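Long-range contacts in maquette-3 (Escherichia coli, PDB 6Z0C), which is a computationally designed artificial four-helix bundle, probably built to test how buried networks of charged side chains can be accommodated in a hydrophobic core: residues Leu6-Phe10 with Thr189-Leu193; Gln68-Leu72 with Gln132-Glu136; Arg50-Lys54 with Ile146-Ser150. Residue numbers count along the deposited sequence, not the author numbering.

Contact 1. Residues Leu6-Phe10 with Thr189-Leu193; sequences LRQEF and TGQKL
The end of L6 overlaps K192, T189 and L193: its CD1 packs on K192 CB at 3.7 Å and on T189 CG2 at 3.9 Å, while its CD2 meets L193 CD2 at 3.7 Å. Both segments are helical throughout, lying near the start of helix 4-48 and near the end of helix 152-194. They run roughly antiparallel, with the short axes 10.1 Å apart at closest approach and a signed crossing angle of -150°; the nearest CA pair is F10 and T189, at 6.2 Å. L6 takes chi1 t and chi2 p, which brings its end nearer although CA-to-CB points sideways. F10 CB, pointing toward the other helix, lies 3.8 Å from T189 CG2, a methyl at the edge of the ring; chi1 t swings the ring so that F10 CD1 is 4.0 Å from L193 CD1. L193 (m, t) goes on to touch L96 of helix 52-99. E9 extends with chi1 and chi2 both t, and its OE1 accepts a hydrogen bond from K192 NZ at 2.8 Å, forming a salt bridge. T189 OG1 is 3.0 Å from that same E9 OE1 and is hydrogen-bonded to K185 O. This is the pattern of an antiparallel helical bundle: apolar side chains fill the interface and a single ion pair closes one edge, implying that charge complementarity joins hydrophobic contact in pairing the first and last helices.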
loop_
_atom_site.group_PDB
_atom_site.type_symbol
_atom_site.label_atom_id
_atom_site.label_comp_id
_atom_site.label_asym_id
_atom_site.label_seq_id
_atom_site.Cartn_x
_atom_site.Cartn_y
_atom_site.Cartn_z
ATOM N N LEU A 6 6.349 -16.525 23.741
ATOM C CA LEU A 6 6.410 -15.066 23.456
ATOM C C LEU A 6 7.347 -14.810 22.270
ATOM O O LEU A 6 6.968 -14.030 21.378
ATOM C CB LEU A 6 6.857 -14.304 24.705
ATOM C CG LEU A 6 6.885 -12.782 24.565
ATOM C CD1 LEU A 6 5.531 -12.238 24.122
ATOM C CD2 LEU A 6 7.324 -12.133 25.867
ATOM N N ARG A 7 8.524 -15.442 22.245
ATOM C CA ARG A 7 9.457 -15.345 21.093
ATOM C C ARG A 7 8.711 -15.770 19.819
ATOM O O ARG A 7 8.782 -15.030 18.820
ATOM C CB ARG A 7 10.707 -16.201 21.321
ATOM C CG ARG A 7 11.701 -16.137 20.171
ATOM C CD ARG A 7 12.810 -17.167 20.267
ATOM N NE ARG A 7 13.712 -17.044 19.128
ATOM C CZ ARG A 7 13.456 -17.482 17.896
ATOM N NH1 ARG A 7 14.345 -17.297 16.936
ATOM N NH2 ARG A 7 12.322 -18.101 17.621
ATOM N N GLN A 8 8.024 -16.917 19.859
ATOM C CA GLN A 8 7.280 -17.499 18.708
ATOM C C GLN A 8 6.155 -16.550 18.275
ATOM O O GLN A 8 5.944 -16.399 17.056
ATOM C CB GLN A 8 6.728 -18.879 19.074
ATOM C CG GLN A 8 5.911 -19.544 17.969
ATOM C CD GLN A 8 6.679 -19.723 16.682
ATOM O OE1 GLN A 8 7.888 -19.519 16.620
ATOM N NE2 GLN A 8 5.973 -20.113 15.632
ATOM N N GLU A 9 5.450 -15.952 19.238
ATOM C CA GLU A 9 4.375 -14.958 18.981
ATOM C C GLU A 9 4.961 -13.805 18.160
ATOM O O GLU A 9 4.364 -13.454 17.129
ATOM C CB GLU A 9 3.783 -14.478 20.306
ATOM C CG GLU A 9 2.662 -13.468 20.160
ATOM C CD GLU A 9 2.011 -13.125 21.488
ATOM O OE1 GLU A 9 2.019 -11.939 21.866
ATOM O OE2 GLU A 9 1.519 -14.053 22.152
ATOM N N PHE A 10 6.106 -13.265 18.589
ATOM C CA PHE A 10 6.816 -12.149 17.915
ATOM C C PHE A 10 7.242 -12.567 16.501
ATOM O O PHE A 10 6.954 -11.834 15.526
ATOM C CB PHE A 10 8.027 -11.709 18.736
ATOM C CG PHE A 10 8.775 -10.560 18.119
ATOM C CD1 PHE A 10 8.293 -9.266 18.227
ATOM C CD2 PHE A 10 9.941 -10.779 17.403
ATOM C CE1 PHE A 10 8.971 -8.209 17.642
ATOM C CE2 PHE A 10 10.620 -9.720 16.825
ATOM C CZ PHE A 10 10.139 -8.437 16.949
ATOM N N THR A 189 3.075 -7.174 21.560
ATOM C CA THR A 189 4.050 -8.268 21.812
ATOM C C THR A 189 5.354 -7.649 22.322
ATOM O O THR A 189 5.943 -8.214 23.263
ATOM C CB THR A 189 4.255 -9.146 20.572
ATOM O OG1 THR A 189 2.980 -9.676 20.207
ATOM C CG2 THR A 189 5.220 -10.283 20.813
ATOM N N GLY A 190 5.774 -6.527 21.728
ATOM C CA GLY A 190 6.936 -5.738 22.181
ATOM C C GLY A 190 6.826 -5.404 23.657
ATOM O O GLY A 190 7.774 -5.684 24.403
ATOM N N GLN A 191 5.685 -4.853 24.074
ATOM C CA GLN A 191 5.416 -4.476 25.486
ATOM C C GLN A 191 5.615 -5.698 26.392
ATOM O O GLN A 191 6.212 -5.531 27.473
ATOM C CB GLN A 191 4.013 -3.886 25.617
ATOM C CG GLN A 191 3.624 -3.582 27.053
ATOM C CD GLN A 191 2.397 -2.710 27.128
ATOM O OE1 GLN A 191 2.320 -1.662 26.490
ATOM N NE2 GLN A 191 1.425 -3.141 27.912
ATOM N N LYS A 192 5.152 -6.880 25.972
ATOM C CA LYS A 192 5.320 -8.139 26.747
ATOM C C LYS A 192 6.813 -8.476 26.864
ATOM O O LYS A 192 7.199 -9.041 27.893
ATOM C CB LYS A 192 4.556 -9.300 26.106
ATOM C CG LYS A 192 3.041 -9.227 26.209
ATOM C CD LYS A 192 2.373 -10.509 25.762
ATOM C CE LYS A 192 1.173 -10.278 24.871
ATOM N NZ LYS A 192 0.653 -11.554 24.329
ATOM N N LEU A 193 7.614 -8.135 25.850
ATOM C CA LEU A 193 9.070 -8.434 25.812
ATOM C C LEU A 193 9.847 -7.525 26.778
ATOM O O LEU A 193 10.806 -8.037 27.386
ATOM C CB LEU A 193 9.588 -8.302 24.375
ATOM C CG LEU A 193 9.265 -9.481 23.457
ATOM C CD1 LEU A 193 9.559 -9.136 22.004
ATOM C CD2 LEU A 193 10.040 -10.723 23.876
#

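Contact 2. Residues Gln68-Leu72 with Gln132-Glu136; sequences QIELL and QLEDE
Q132 reaches across the gap, extended with chi1 and chi2 both t. Its NE2 gives a weak hydrogen bond to Q68 O at 3.2 Å (N-H...O angle 134°) and lies 3.3 Å from L71 CD2; its OE1 is 3.8 Å from L72 CD2. Q68 O already receives L72 N at 3.2 Å in its own helix. Both segments are regular helix, and Q68 and Q132 form the nearest CA pair at 6.9 Å, but the short axes approach no closer than 12.2 Å and cross at -154°, so long side chains make the junction. In this antiparallel four-helix bundle the spacing between helices 52-99 and 105-144 is bridged largely by polar and charged side chains, most of them buried, consistent with a designed charge network. D135 follows, its CB 3.6 Å from NE2 of Q68 (chi1 m, chi2 t) and its carboxylate paired with K131 one turn back. E136, chi1 and chi2 both m, makes salt bridges with K35 through OE1 and K162 through OE2; K35 also hydrogen-bonds Q68 OE1, which sits 3.6 Å from E136 OE1. Water 1 accepts from Q68 NE2 at 2.7 Å and donates weakly to E136 OE2 at 3.2 Å.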
loop_
_atom_site.group_PDB
_atom_site.type_symbol
_atom_site.label_atom_id
_atom_site.label_comp_id
_atom_site.label_asym_id
_atom_site.label_seq_id
_atom_site.Cartn_x
_atom_site.Cartn_y
_atom_site.Cartn_z
ATOM N N GLN A 68 -0.272 9.226 -11.694
ATOM C CA GLN A 68 -0.750 8.086 -10.864
ATOM C C GLN A 68 0.218 6.907 -10.993
ATOM O O GLN A 68 0.455 6.226 -9.978
ATOM C CB GLN A 68 -2.159 7.663 -11.277
ATOM C CG GLN A 68 -3.217 8.707 -10.959
ATOM C CD GLN A 68 -4.589 8.291 -11.426
ATOM O OE1 GLN A 68 -4.741 7.449 -12.309
ATOM N NE2 GLN A 68 -5.606 8.882 -10.823
ATOM N N ILE A 69 0.751 6.663 -12.191
ATOM C CA ILE A 69 1.781 5.604 -12.413
ATOM C C ILE A 69 2.994 5.929 -11.536
ATOM O O ILE A 69 3.481 5.010 -10.853
ATOM C CB ILE A 69 2.166 5.465 -13.900
ATOM C CG1 ILE A 69 1.111 4.691 -14.693
ATOM C CG2 ILE A 69 3.537 4.820 -14.031
ATOM C CD1 ILE A 69 1.140 3.194 -14.470
ATOM N N GLU A 70 3.461 7.182 -11.542
ATOM C CA GLU A 70 4.683 7.574 -10.790
ATOM C C GLU A 70 4.422 7.376 -9.294
ATOM O O GLU A 70 5.339 6.910 -8.607
ATOM C CB GLU A 70 5.138 9.001 -11.104
ATOM C CG GLU A 70 6.480 9.364 -10.473
ATOM C CD GLU A 70 7.557 8.281 -10.463
ATOM O OE1 GLU A 70 7.964 7.855 -9.356
ATOM O OE2 GLU A 70 8.006 7.877 -11.560
ATOM N N LEU A 71 3.212 7.675 -8.814
ATOM C CA LEU A 71 2.860 7.485 -7.381
ATOM C C LEU A 71 2.981 6.002 -7.003
ATOM O O LEU A 71 3.506 5.719 -5.914
ATOM C CB LEU A 71 1.447 7.991 -7.085
ATOM C CG LEU A 71 0.938 7.598 -5.698
ATOM C CD1 LEU A 71 1.798 8.221 -4.609
ATOM C CD2 LEU A 71 -0.515 7.978 -5.516
ATOM N N LEU A 72 2.489 5.087 -7.842
ATOM C CA LEU A 72 2.572 3.623 -7.576
ATOM C C LEU A 72 4.037 3.212 -7.386
ATOM O O LEU A 72 4.297 2.380 -6.500
ATOM C CB LEU A 72 1.922 2.835 -8.720
ATOM C CG LEU A 72 0.394 2.807 -8.716
ATOM C CD1 LEU A 72 -0.130 2.026 -9.909
ATOM C CD2 LEU A 72 -0.146 2.217 -7.421
ATOM N N GLN A 132 -5.766 8.198 -4.719
ATOM C CA GLN A 132 -5.759 7.651 -6.104
ATOM C C GLN A 132 -7.119 6.991 -6.376
ATOM O O GLN A 132 -7.663 7.192 -7.470
ATOM C CB GLN A 132 -4.588 6.691 -6.319
ATOM C CG GLN A 132 -4.443 6.262 -7.773
ATOM C CD GLN A 132 -3.124 5.594 -8.078
ATOM O OE1 GLN A 132 -3.069 4.421 -8.445
ATOM N NE2 GLN A 132 -2.045 6.345 -7.943
ATOM N N LEU A 133 -7.661 6.265 -5.397
ATOM C CA LEU A 133 -8.980 5.584 -5.482
ATOM C C LEU A 133 -10.085 6.621 -5.727
ATOM O O LEU A 133 -10.931 6.385 -6.610
ATOM C CB LEU A 133 -9.200 4.803 -4.185
ATOM C CG LEU A 133 -10.493 3.997 -4.084
ATOM C CD1 LEU A 133 -10.635 3.029 -5.247
ATOM C CD2 LEU A 133 -10.531 3.248 -2.762
ATOM N N GLU A 134 -10.065 7.739 -4.997
ATOM C CA GLU A 134 -11.043 8.849 -5.166
ATOM C C GLU A 134 -10.977 9.373 -6.604
ATOM O O GLU A 134 -12.044 9.544 -7.214
ATOM C CB GLU A 134 -10.776 9.980 -4.174
ATOM C CG GLU A 134 -11.298 9.684 -2.785
ATOM C CD GLU A 134 -11.091 10.818 -1.799
ATOM O OE1 GLU A 134 -11.515 11.951 -2.113
ATOM O OE2 GLU A 134 -10.494 10.570 -0.735
ATOM N N ASP A 135 -9.769 9.613 -7.119
ATOM C CA ASP A 135 -9.538 10.148 -8.488
ATOM C C ASP A 135 -10.051 9.144 -9.535
ATOM O O ASP A 135 -10.619 9.596 -10.555
ATOM C CB ASP A 135 -8.063 10.513 -8.690
ATOM C CG ASP A 135 -7.624 11.737 -7.900
ATOM O OD1 ASP A 135 -8.501 12.487 -7.424
ATOM O OD2 ASP A 135 -6.409 11.933 -7.764
ATOM N N GLU A 136 -9.880 7.838 -9.300
ATOM C CA GLU A 136 -10.379 6.775 -10.214
ATOM C C GLU A 136 -11.912 6.817 -10.232
ATOM O O GLU A 136 -12.486 6.786 -11.331
ATOM C CB GLU A 136 -9.886 5.385 -9.804
ATOM C CG GLU A 136 -8.379 5.221 -9.877
ATOM C CD GLU A 136 -7.770 5.081 -11.263
ATOM O OE1 GLU A 136 -6.633 4.581 -11.344
ATOM O OE2 GLU A 136 -8.414 5.482 -12.253
HETATM O O HOH W 1 -7.945 8.649 -12.173
#

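Contact 3. Residues Arg50-Lys54 with Ile146-Ser150; sequences RNPEK and ILGGS
Residues 50-54 pass from a turn into a helix: R50 and N51 are loop, N51 holds the N-cap position without a capping bond from its side chain, and helix 52-99 starts at P52, with K54 N giving a weak hydrogen bond to N51 O at 3.1 Å. Residues 146-150 have no regular structure and curve round the end of K54; G148 (phi/psi 78/-169) and G149 (52/-144) both have positive phi, which favours glycine. The nearest CA pairs are K54 with I146 at 6.4 Å and R50 with S150 at 6.9 Å. K54 is extended (m, t, t, t) and puts NZ inside the curve, donating to I146 O at 2.8 Å and S150 O at 3.2 Å. G148 O is also 2.8 Å from K54 NZ, but at an angle too poor for a hydrogen bond. Further back, K54 CG packs on I146 CB at 3.9 Å. N51 OD1 lies 2.6 Å from S150 OG, and water 2 joins the segments, accepting from N51 N at 3.1 Å and hydrogen-bonded to S150 OG at 3.0 Å. R50 lays one face of its guanidinium over S150 CB, with NH2 3.2 Å from that CB. A lysine ammonium gathering loop carbonyls thus ties the connection between helices 105-144 and 152-194 to the first turn of helix 52-99, while K54 touches L155, and L147 packs on L155 and L159, all contacts with helix 152-194.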
loop_
_atom_site.group_PDB
_atom_site.type_symbol
_atom_site.label_atom_id
_atom_site.label_comp_id
_atom_site.label_asym_id
_atom_site.label_seq_id
_atom_site.Cartn_x
_atom_site.Cartn_y
_atom_site.Cartn_z
ATOM N N ARG A 50 -13.875 11.588 -32.237
ATOM C CA ARG A 50 -14.381 12.562 -33.247
ATOM C C ARG A 50 -15.074 13.733 -32.533
ATOM O O ARG A 50 -14.990 14.870 -33.038
ATOM C CB ARG A 50 -15.348 11.872 -34.216
ATOM C CG ARG A 50 -14.827 10.564 -34.799
ATOM C CD ARG A 50 -15.493 10.171 -36.109
ATOM N NE ARG A 50 -16.830 9.605 -35.951
ATOM C CZ ARG A 50 -17.105 8.328 -35.674
ATOM N NH1 ARG A 50 -16.133 7.447 -35.496
ATOM N NH2 ARG A 50 -18.364 7.937 -35.565
ATOM N N ASN A 51 -15.743 13.463 -31.408
ATOM C CA ASN A 51 -16.469 14.477 -30.597
ATOM C C ASN A 51 -15.450 15.235 -29.747
ATOM O O ASN A 51 -14.782 14.635 -28.908
ATOM C CB ASN A 51 -17.558 13.834 -29.733
ATOM C CG ASN A 51 -18.479 12.916 -30.509
ATOM O OD1 ASN A 51 -18.758 11.802 -30.074
ATOM N ND2 ASN A 51 -18.950 13.368 -31.660
ATOM N N PRO A 52 -15.279 16.565 -29.938
ATOM C CA PRO A 52 -14.269 17.321 -29.194
ATOM C C PRO A 52 -14.414 17.230 -27.666
ATOM O O PRO A 52 -13.397 17.200 -27.002
ATOM C CB PRO A 52 -14.476 18.770 -29.664
ATOM C CG PRO A 52 -15.126 18.628 -31.018
ATOM C CD PRO A 52 -16.019 17.412 -30.885
ATOM N N GLU A 53 -15.644 17.182 -27.140
ATOM C CA GLU A 53 -15.889 17.108 -25.671
ATOM C C GLU A 53 -15.327 15.781 -25.139
ATOM O O GLU A 53 -14.766 15.786 -24.030
ATOM C CB GLU A 53 -17.369 17.312 -25.319
ATOM C CG GLU A 53 -18.255 16.080 -25.459
ATOM C CD GLU A 53 -18.744 15.776 -26.866
ATOM O OE1 GLU A 53 -18.343 16.492 -27.806
ATOM O OE2 GLU A 53 -19.544 14.829 -27.019
ATOM N N LYS A 54 -15.454 14.694 -25.909
ATOM C CA LYS A 54 -14.936 13.350 -25.539
ATOM C C LYS A 54 -13.403 13.364 -25.619
ATOM O O LYS A 54 -12.763 12.840 -24.688
ATOM C CB LYS A 54 -15.548 12.264 -26.430
ATOM C CG LYS A 54 -17.054 12.094 -26.293
ATOM C CD LYS A 54 -17.576 10.772 -26.822
ATOM C CE LYS A 54 -19.089 10.687 -26.801
ATOM N NZ LYS A 54 -19.564 9.317 -27.107
ATOM N N ILE A 146 -20.005 10.019 -21.239
ATOM C CA ILE A 146 -19.560 10.069 -22.667
ATOM C C ILE A 146 -19.590 8.670 -23.302
ATOM O O ILE A 146 -19.070 8.538 -24.427
ATOM C CB ILE A 146 -18.172 10.731 -22.789
ATOM C CG1 ILE A 146 -17.087 9.965 -22.026
ATOM C CG2 ILE A 146 -18.243 12.188 -22.362
ATOM C CD1 ILE A 146 -15.684 10.278 -22.490
ATOM N N LEU A 147 -20.192 7.674 -22.641
ATOM C CA LEU A 147 -20.396 6.314 -23.216
ATOM C C LEU A 147 -21.366 6.400 -24.401
ATOM O O LEU A 147 -22.139 7.377 -24.467
ATOM C CB LEU A 147 -20.952 5.368 -22.146
ATOM C CG LEU A 147 -20.039 5.079 -20.957
ATOM C CD1 LEU A 147 -20.744 4.162 -19.969
ATOM C CD2 LEU A 147 -18.717 4.470 -21.404
ATOM N N GLY A 148 -21.328 5.402 -25.290
ATOM C CA GLY A 148 -22.205 5.306 -26.474
ATOM C C GLY A 148 -21.747 6.226 -27.591
ATOM O O GLY A 148 -20.626 6.772 -27.485
ATOM N N GLY A 149 -22.582 6.393 -28.623
ATOM C CA GLY A 149 -22.279 7.187 -29.831
ATOM C C GLY A 149 -20.960 6.769 -30.458
ATOM O O GLY A 149 -20.643 5.560 -30.422
ATOM N N SER A 150 -20.209 7.729 -31.007
ATOM C CA SER A 150 -18.856 7.513 -31.585
ATOM C C SER A 150 -17.858 7.271 -30.448
ATOM O O SER A 150 -17.854 8.067 -29.478
ATOM C CB SER A 150 -18.433 8.660 -32.467
ATOM O OG SER A 150 -18.209 9.838 -31.710
HETATM O O HOH W 2 -15.856 10.621 -30.090
#

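Contact 1 joins the bundle's first and last helices at one end, contact 3 lies at the other, their centres 60 Å apart, and contact 2 falls between, 37 Å from contact 1 and 24 Å from contact 3 by centres. None touches another; contacts 2 and 3, which share helix 52-99, are about 12 Å apart at their nearest atoms. Contact 1 joins segments 179 residues apart, and both other pairings fall within that span. The potassium ion, bound by G101, G103 and Q200, lies at contact 1's end, about 13 Å from the side chain of L193. Contact 2 is the most interior, four of its six touching residues being buried, and its salt bridges are consistent with designed charged networks.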